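Local atomic coordinates of thiamine phosphate pyrophosphorylase (Bacteroides thetaiotaomicron VPI-5482, PDB entry 3CEU), a protein that probably acts in thiamine biosynthesis, joining the pyrimidine and thiazole halves into thiamine phosphate. Residues F11-T20 / Y41-P50; K66-L76 / Y87-C95. All coordinates share one frame; numbering follows the deposited sequence.

Contact 1: F11-T20 / Y41-P50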
# COMPACT_ATOMS: atom_id res chain seq x y z
N PHE A 11 -2.35 6.03 -15.33
CA PHE A 11 -3.76 6.42 -15.22
C PHE A 11 -4.62 5.70 -16.26
O PHE A 11 -4.21 5.54 -17.41
CB PHE A 11 -3.90 7.94 -15.44
CG PHE A 11 -3.42 8.78 -14.28
CD1 PHE A 11 -4.27 9.09 -13.23
CD2 PHE A 11 -2.10 9.21 -14.22
CE1 PHE A 11 -3.82 9.83 -12.14
CE2 PHE A 11 -1.64 9.95 -13.13
CZ PHE A 11 -2.50 10.26 -12.09
N PHE A 12 -5.82 5.27 -15.86
CA PHE A 12 -6.73 4.60 -16.78
C PHE A 12 -8.19 4.85 -16.42
O PHE A 12 -8.53 5.00 -15.25
CB PHE A 12 -6.44 3.09 -16.84
CG PHE A 12 -6.70 2.37 -15.55
CD1 PHE A 12 -5.77 2.40 -14.51
CD2 PHE A 12 -7.87 1.64 -15.37
CE1 PHE A 12 -6.00 1.71 -13.32
CE2 PHE A 12 -8.12 0.95 -14.19
CZ PHE A 12 -7.18 0.98 -13.16
N VAL A 13 -9.05 4.91 -17.44
CA VAL A 13 -10.47 5.15 -17.24
C VAL A 13 -11.09 4.09 -16.34
O VAL A 13 -10.72 2.92 -16.41
CB VAL A 13 -11.24 5.14 -18.58
CG1 VAL A 13 -10.86 6.35 -19.40
CG2 VAL A 13 -10.93 3.86 -19.34
N GLU A 14 -12.03 4.52 -15.51
CA GLU A 14 -12.70 3.62 -14.58
C GLU A 14 -11.89 3.37 -13.30
O GLU A 14 -12.40 2.79 -12.34
CB GLU A 14 -13.03 2.28 -15.26
CG GLU A 14 -14.31 2.34 -16.10
CD GLU A 14 -14.59 1.05 -16.83
OE1 GLU A 14 -13.87 0.74 -17.81
OE2 GLU A 14 -15.54 0.34 -16.43
N GLU A 15 -10.64 3.83 -13.30
CA GLU A 15 -9.77 3.66 -12.13
C GLU A 15 -10.40 4.26 -10.87
O GLU A 15 -10.32 3.67 -9.79
CB GLU A 15 -8.41 4.33 -12.38
CG GLU A 15 -7.38 4.05 -11.29
CD GLU A 15 -6.08 4.83 -11.46
OE1 GLU A 15 -5.14 4.56 -10.68
OE2 GLU A 15 -5.99 5.70 -12.35
N ASP A 16 -11.03 5.43 -11.02
CA ASP A 16 -11.67 6.09 -9.89
C ASP A 16 -12.84 5.26 -9.35
O ASP A 16 -13.07 5.21 -8.13
CB ASP A 16 -12.17 7.49 -10.29
CG ASP A 16 -13.42 7.44 -11.16
OD1 ASP A 16 -13.38 6.86 -12.26
OD2 ASP A 16 -14.45 8.00 -10.74
N LYS A 17 -13.57 4.61 -10.24
CA LYS A 17 -14.71 3.77 -9.86
C LYS A 17 -14.22 2.54 -9.12
O LYS A 17 -14.77 2.14 -8.10
CB LYS A 17 -15.49 3.29 -11.09
CG LYS A 17 -16.58 4.23 -11.59
CD LYS A 17 -16.03 5.51 -12.19
CE LYS A 17 -17.12 6.25 -12.96
NZ LYS A 17 -17.58 5.46 -14.14
N ILE A 18 -13.17 1.93 -9.65
CA ILE A 18 -12.64 0.75 -9.03
C ILE A 18 -12.11 1.09 -7.65
O ILE A 18 -12.36 0.36 -6.69
CB ILE A 18 -11.53 0.10 -9.88
CG1 ILE A 18 -12.08 -0.28 -11.25
CG2 ILE A 18 -11.01 -1.15 -9.17
CD1 ILE A 18 -11.08 -0.92 -12.19
N ILE A 19 -11.37 2.20 -7.54
CA ILE A 19 -10.81 2.59 -6.25
C ILE A 19 -11.91 2.84 -5.23
O ILE A 19 -11.83 2.39 -4.09
CB ILE A 19 -9.95 3.86 -6.38
CG1 ILE A 19 -8.67 3.53 -7.15
CG2 ILE A 19 -9.63 4.42 -4.97
CD1 ILE A 19 -7.77 4.74 -7.49
N THR A 20 -12.95 3.54 -5.65
CA THR A 20 -14.06 3.85 -4.77
C THR A 20 -14.72 2.57 -4.29
O THR A 20 -15.02 2.40 -3.10
CB THR A 20 -15.06 4.73 -5.50
OG1 THR A 20 -14.40 5.93 -5.93
CG2 THR A 20 -16.23 5.10 -4.59
N TYR A 41 -3.41 15.03 -13.59
CA TYR A 41 -4.05 13.73 -13.54
C TYR A 41 -4.32 13.21 -12.13
O TYR A 41 -5.34 12.55 -11.89
CB TYR A 41 -3.21 12.71 -14.33
CG TYR A 41 -3.03 13.11 -15.77
CD1 TYR A 41 -4.12 13.50 -16.55
CD2 TYR A 41 -1.77 13.08 -16.37
CE1 TYR A 41 -3.97 13.85 -17.88
CE2 TYR A 41 -1.61 13.42 -17.71
CZ TYR A 41 -2.71 13.81 -18.46
OH TYR A 41 -2.58 14.13 -19.80
N SER A 42 -3.44 13.53 -11.18
CA SER A 42 -3.64 13.08 -9.81
C SER A 42 -4.82 13.81 -9.20
O SER A 42 -5.60 13.23 -8.45
CB SER A 42 -2.39 13.34 -8.97
OG SER A 42 -1.30 12.59 -9.47
N GLU A 43 -4.96 15.09 -9.54
CA GLU A 43 -6.06 15.89 -9.03
C GLU A 43 -7.38 15.38 -9.60
O GLU A 43 -8.38 15.28 -8.88
CB GLU A 43 -5.88 17.36 -9.40
CG GLU A 43 -4.68 18.06 -8.75
CD GLU A 43 -4.50 19.48 -9.27
OE1 GLU A 43 -4.21 19.65 -10.48
OE2 GLU A 43 -4.64 20.44 -8.47
N ARG A 44 -7.39 15.03 -10.88
CA ARG A 44 -8.60 14.54 -11.53
C ARG A 44 -9.12 13.29 -10.83
O ARG A 44 -10.29 13.18 -10.49
CB ARG A 44 -8.33 14.26 -13.02
CG ARG A 44 -7.75 15.49 -13.75
CD ARG A 44 -7.39 15.26 -15.22
NE ARG A 44 -8.54 15.28 -16.12
CZ ARG A 44 -9.36 14.25 -16.32
NH1 ARG A 44 -9.15 13.10 -15.69
NH2 ARG A 44 -10.38 14.37 -17.16
N LEU A 45 -8.21 12.35 -10.59
CA LEU A 45 -8.58 11.11 -9.92
C LEU A 45 -9.07 11.40 -8.51
O LEU A 45 -10.14 10.95 -8.11
CB LEU A 45 -7.37 10.16 -9.90
CG LEU A 45 -7.62 8.68 -9.62
CD1 LEU A 45 -6.34 7.89 -9.82
CD2 LEU A 45 -8.13 8.51 -8.22
N LEU A 46 -8.29 12.17 -7.74
CA LEU A 46 -8.69 12.48 -6.37
C LEU A 46 -10.06 13.17 -6.29
O LEU A 46 -10.81 12.93 -5.35
CB LEU A 46 -7.62 13.35 -5.69
CG LEU A 46 -6.22 12.73 -5.61
CD1 LEU A 46 -5.18 13.81 -5.33
CD2 LEU A 46 -6.20 11.64 -4.55
N THR A 47 -10.37 14.01 -7.27
CA THR A 47 -11.65 14.71 -7.28
C THR A 47 -12.84 13.76 -7.46
O THR A 47 -13.90 13.98 -6.89
CB THR A 47 -11.72 15.77 -8.40
OG1 THR A 47 -10.61 16.66 -8.29
CG2 THR A 47 -13.01 16.57 -8.29
N LEU A 48 -12.66 12.71 -8.25
CA LEU A 48 -13.71 11.72 -8.51
C LEU A 48 -13.97 10.80 -7.34
O LEU A 48 -15.07 10.28 -7.18
CB LEU A 48 -13.35 10.86 -9.71
CG LEU A 48 -13.75 11.40 -11.08
CD1 LEU A 48 -13.47 12.89 -11.16
CD2 LEU A 48 -12.97 10.64 -12.16
N ILE A 49 -12.94 10.57 -6.53
CA ILE A 49 -13.12 9.71 -5.38
C ILE A 49 -13.65 10.50 -4.20
O ILE A 49 -13.12 11.56 -3.86
CB ILE A 49 -11.80 9.01 -4.99
CG1 ILE A 49 -10.64 10.00 -5.06
CG2 ILE A 49 -11.54 7.82 -5.92
CD1 ILE A 49 -9.27 9.36 -4.91
N PRO A 50 -14.73 10.01 -3.58
CA PRO A 50 -15.42 10.60 -2.43
C PRO A 50 -14.46 11.16 -1.39
O PRO A 50 -13.57 10.46 -0.93
CB PRO A 50 -16.22 9.42 -1.89
CG PRO A 50 -16.64 8.74 -3.13
CD PRO A 50 -15.37 8.73 -3.97
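F11 and Y41 meet where the first two outer helices of a TIM barrel, 15-24 and 39-48, lie side by side. The axes of the short helical segments 15-20 and 41-48 come within 9.4 Å at closest approach, with a signed crossing angle of -47°, and no hydrogen bond crosses between them; the joint is made by packing. Its aromatic part is a CH-pi contact: Y41 CB sits over the centre of one face of the F11 ring, 3.4 Å from the ring centroid, while S42 OG lies at the edge of that ring, in its plane. The two aromatic rings are oblique to each other, their planes at 50°, and the end of Y41 leads away from the contact. K34 adds a cation-pi contact to F11.

Apolar branches fill the middle. L45, with CG anti to the backbone N (chi1 -163°), swings its methyls toward helix 15-20: CD2 meets I19 CD1 tip to tip at 3.9 Å, and CD1 lies 3.4 Å from OE2 of the extended E15. The carboxylate of E15 finds its charge partner in K34, so L45 packs against the end of a salt-bridged chain. Further along, I19 CG2 touches I49 CG2 at 4.0 Å.

Two polar side chains, D16 and T20, pack against carbon. D16 OD2 rests 3.2 Å from L48 CB, and the L48 methyl CD2 lies close by. T20 packs its methyl CG2 against the P50 ring, 3.8 Å from P50 CD, and turns OG1 back to D16 O at 2.7 Å; T20 N reaches that same oxygen from the opposite face of the carbonyl plane.

Contact 2: K66-L76 / Y87-C95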
# COMPACT_ATOMS: atom_id res chain seq x y z
N LYS A 66 -1.14 16.49 -0.66
CA LYS A 66 -1.46 16.00 0.67
C LYS A 66 -2.43 16.93 1.40
O LYS A 66 -3.45 16.48 1.92
CB LYS A 66 -0.17 15.82 1.48
CG LYS A 66 -0.34 15.03 2.77
CD LYS A 66 -0.88 15.88 3.92
CE LYS A 66 -0.83 15.09 5.24
NZ LYS A 66 -1.40 15.85 6.39
N GLU A 67 -2.11 18.23 1.44
CA GLU A 67 -2.96 19.22 2.12
C GLU A 67 -4.04 19.73 1.18
O GLU A 67 -5.13 20.14 1.60
CB GLU A 67 -2.12 20.41 2.61
CG GLU A 67 -0.97 20.06 3.55
CD GLU A 67 -1.43 19.57 4.91
OE1 GLU A 67 -0.58 19.38 5.79
OE2 GLU A 67 -2.65 19.38 5.09
N GLU A 68 -3.74 19.71 -0.11
CA GLU A 68 -4.68 20.16 -1.12
C GLU A 68 -5.97 19.32 -1.10
O GLU A 68 -7.07 19.88 -1.06
CB GLU A 68 -4.02 20.08 -2.50
CG GLU A 68 -4.79 20.79 -3.59
CD GLU A 68 -4.77 22.29 -3.44
OE1 GLU A 68 -5.28 22.98 -4.35
OE2 GLU A 68 -4.25 22.79 -2.42
N PHE A 69 -5.83 17.99 -1.09
CA PHE A 69 -6.99 17.09 -1.10
C PHE A 69 -7.27 16.36 0.21
O PHE A 69 -8.06 15.41 0.24
CB PHE A 69 -6.86 16.07 -2.22
CG PHE A 69 -7.00 16.67 -3.58
CD1 PHE A 69 -5.93 17.35 -4.16
CD2 PHE A 69 -8.21 16.60 -4.26
CE1 PHE A 69 -6.08 17.97 -5.41
CE2 PHE A 69 -8.37 17.20 -5.51
CZ PHE A 69 -7.30 17.89 -6.09
N ASN A 70 -6.63 16.83 1.27
CA ASN A 70 -6.77 16.26 2.61
C ASN A 70 -6.38 14.78 2.66
O ASN A 70 -7.04 13.97 3.31
CB ASN A 70 -8.19 16.43 3.14
CG ASN A 70 -8.31 16.09 4.61
OD1 ASN A 70 -7.56 16.62 5.43
ND2 ASN A 70 -9.25 15.20 4.95
N LEU A 71 -5.30 14.45 1.97
CA LEU A 71 -4.81 13.09 1.94
C LEU A 71 -4.28 12.71 3.32
O LEU A 71 -4.11 13.56 4.19
CB LEU A 71 -3.69 12.94 0.90
CG LEU A 71 -3.99 13.41 -0.53
CD1 LEU A 71 -2.76 13.18 -1.39
CD2 LEU A 71 -5.19 12.67 -1.09
N MSE A 72 -4.04 11.42 3.50
CA MSE A 72 -3.54 10.90 4.77
C MSE A 72 -2.12 11.37 5.05
O MSE A 72 -1.82 11.85 6.15
CB MSE A 72 -3.59 9.38 4.74
CG MSE A 72 -3.24 8.71 6.06
SE MSE A 72 -3.60 6.79 6.06
CE MSE A 72 -1.78 6.13 6.14
N GLY A 73 -1.24 11.23 4.06
CA GLY A 73 0.15 11.62 4.20
C GLY A 73 0.97 11.34 2.95
O GLY A 73 0.42 11.18 1.86
N ILE A 74 2.28 11.25 3.10
CA ILE A 74 3.17 11.01 1.97
C ILE A 74 4.11 9.83 2.18
O ILE A 74 4.39 9.42 3.32
CB ILE A 74 4.01 12.25 1.69
CG1 ILE A 74 4.94 12.51 2.88
CG2 ILE A 74 3.11 13.45 1.46
CD1 ILE A 74 5.98 13.57 2.65
N HIS A 75 4.61 9.29 1.07
CA HIS A 75 5.55 8.16 1.11
C HIS A 75 6.80 8.60 0.39
O HIS A 75 6.80 8.73 -0.83
CB HIS A 75 4.96 6.95 0.40
CG HIS A 75 5.70 5.68 0.68
ND1 HIS A 75 5.63 5.04 1.90
CD2 HIS A 75 6.52 4.93 -0.09
CE1 HIS A 75 6.37 3.95 1.86
NE2 HIS A 75 6.92 3.86 0.67
N LEU A 76 7.87 8.83 1.13
CA LEU A 76 9.11 9.27 0.51
C LEU A 76 9.67 8.18 -0.40
O LEU A 76 9.57 7.00 -0.10
CB LEU A 76 10.13 9.63 1.59
CG LEU A 76 9.58 10.58 2.64
CD1 LEU A 76 10.63 10.83 3.71
CD2 LEU A 76 9.13 11.87 1.99
N TYR A 87 6.43 20.21 6.46
CA TYR A 87 5.39 19.19 6.40
C TYR A 87 4.98 18.71 7.78
O TYR A 87 5.81 18.58 8.68
CB TYR A 87 5.88 17.98 5.60
CG TYR A 87 4.87 16.86 5.53
CD1 TYR A 87 3.72 16.97 4.75
CD2 TYR A 87 5.07 15.67 6.25
CE1 TYR A 87 2.79 15.94 4.68
CE2 TYR A 87 4.14 14.63 6.19
CZ TYR A 87 3.01 14.77 5.41
OH TYR A 87 2.09 13.76 5.34
N ALA A 88 3.70 18.43 7.93
CA ALA A 88 3.16 17.95 9.19
C ALA A 88 2.08 16.94 8.85
O ALA A 88 1.01 17.31 8.38
CB ALA A 88 2.57 19.10 9.99
N GLY A 89 2.37 15.66 9.07
CA GLY A 89 1.40 14.64 8.76
C GLY A 89 2.02 13.27 8.67
O GLY A 89 3.18 13.07 9.03
N HIS A 90 1.24 12.31 8.19
CA HIS A 90 1.69 10.93 8.05
C HIS A 90 2.79 10.81 7.01
O HIS A 90 2.62 11.19 5.85
CB HIS A 90 0.49 10.05 7.68
CG HIS A 90 0.79 8.58 7.70
ND1 HIS A 90 1.53 7.96 6.71
CD2 HIS A 90 0.47 7.62 8.60
CE1 HIS A 90 1.65 6.68 7.00
NE2 HIS A 90 1.02 6.44 8.14
N VAL A 91 3.93 10.28 7.42
CA VAL A 91 5.03 10.10 6.50
C VAL A 91 5.41 8.63 6.57
O VAL A 91 5.29 8.02 7.62
CB VAL A 91 6.24 10.97 6.88
CG1 VAL A 91 6.73 10.58 8.26
CG2 VAL A 91 7.34 10.83 5.85
N SER A 92 5.86 8.08 5.45
CA SER A 92 6.26 6.68 5.38
C SER A 92 7.29 6.49 4.28
O SER A 92 7.41 7.35 3.40
CB SER A 92 5.05 5.80 5.07
OG SER A 92 4.57 6.07 3.77
N CYS A 93 8.01 5.37 4.32
CA CYS A 93 9.04 5.06 3.32
C CYS A 93 9.27 3.56 3.22
O CYS A 93 8.74 2.78 4.00
CB CYS A 93 10.37 5.72 3.69
SG CYS A 93 11.21 4.88 5.04
N SER A 94 10.09 3.17 2.25
CA SER A 94 10.40 1.77 2.03
C SER A 94 11.80 1.39 2.53
O SER A 94 12.74 2.19 2.45
CB SER A 94 10.30 1.43 0.54
OG SER A 94 8.99 1.64 0.05
N CYS A 95 11.92 0.18 3.05
CA CYS A 95 13.21 -0.30 3.52
C CYS A 95 13.43 -1.63 2.79
O CYS A 95 12.46 -2.28 2.40
CB CYS A 95 13.19 -0.49 5.04
SG CYS A 95 12.92 1.04 6.00
O HOH W 1 11.34 4.76 0.41
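H75 and S92 sit side by side on adjacent parallel strands of the barrel, 73-75 and 90-95, their side chains on the same face. The backbone bonds alternate: I74 N gives to H90 O, S92 N to I74 O, and L76 N to S92 O at 2.7 Å. H75 NE2 pairs with S94 OG at 3.1 Å and nearly straight (170°), the hydroxyl in the ring plane and either atom the possible donor. The other ring nitrogen, ND1, lies a suspiciously short 2.4 Å from S92 OG, which leaves the details of that pair doubtful. With CG anti to the backbone N (chi1 -166°), the ring extends along strand 90-95, C93 CA over one face. A water accepts a hydrogen bond from S94 N and donates one to L76 O.

H90 O is gripped twice, by I74 N and, from above its carbonyl plane, by Y87 OH at 2.7 Å. I74 CD1 covers the centre of one Y87 ring face, and K66 CG lies at the ring edge. A leucine in place of Y87 would probably cost H90 O its second donor and strip I74 CD1 of its aromatic cover. K66 NZ makes a weak bond to A88 O and a long salt bridge to E67 OE1. The selenomethionine M72 lays CE over the H90 ring, 3.5 Å from its centroid.

H60 stacks on H75. Strand 57-59 pairs with the edge of 73-75 that faces away from 90-95, strand 110-113 borders 90-95, and L65 of helix 65-68 meets S42 and E43 of helix 39-48.

Overall arrangement
From the N terminus the chain leaves strand 2-6, enters helix 15-24, passes through strand 29-32 and returns in helix 39-48; contact 1 closes this loop by joining two successive outer helices. Strand 57-59 and helix 65-68 follow, and contact 2 closes a shorter loop by pairing the fourth and fifth strands of the barrel. The two are therefore in series, neither nested nor crossed, with centres about 19 Å apart. They still touch: F69 packs against E43, L46 and T47, and L71 against L46. One contact thus lies in the helical layer, the other in the wall of strands, and helix 39-48 connects them.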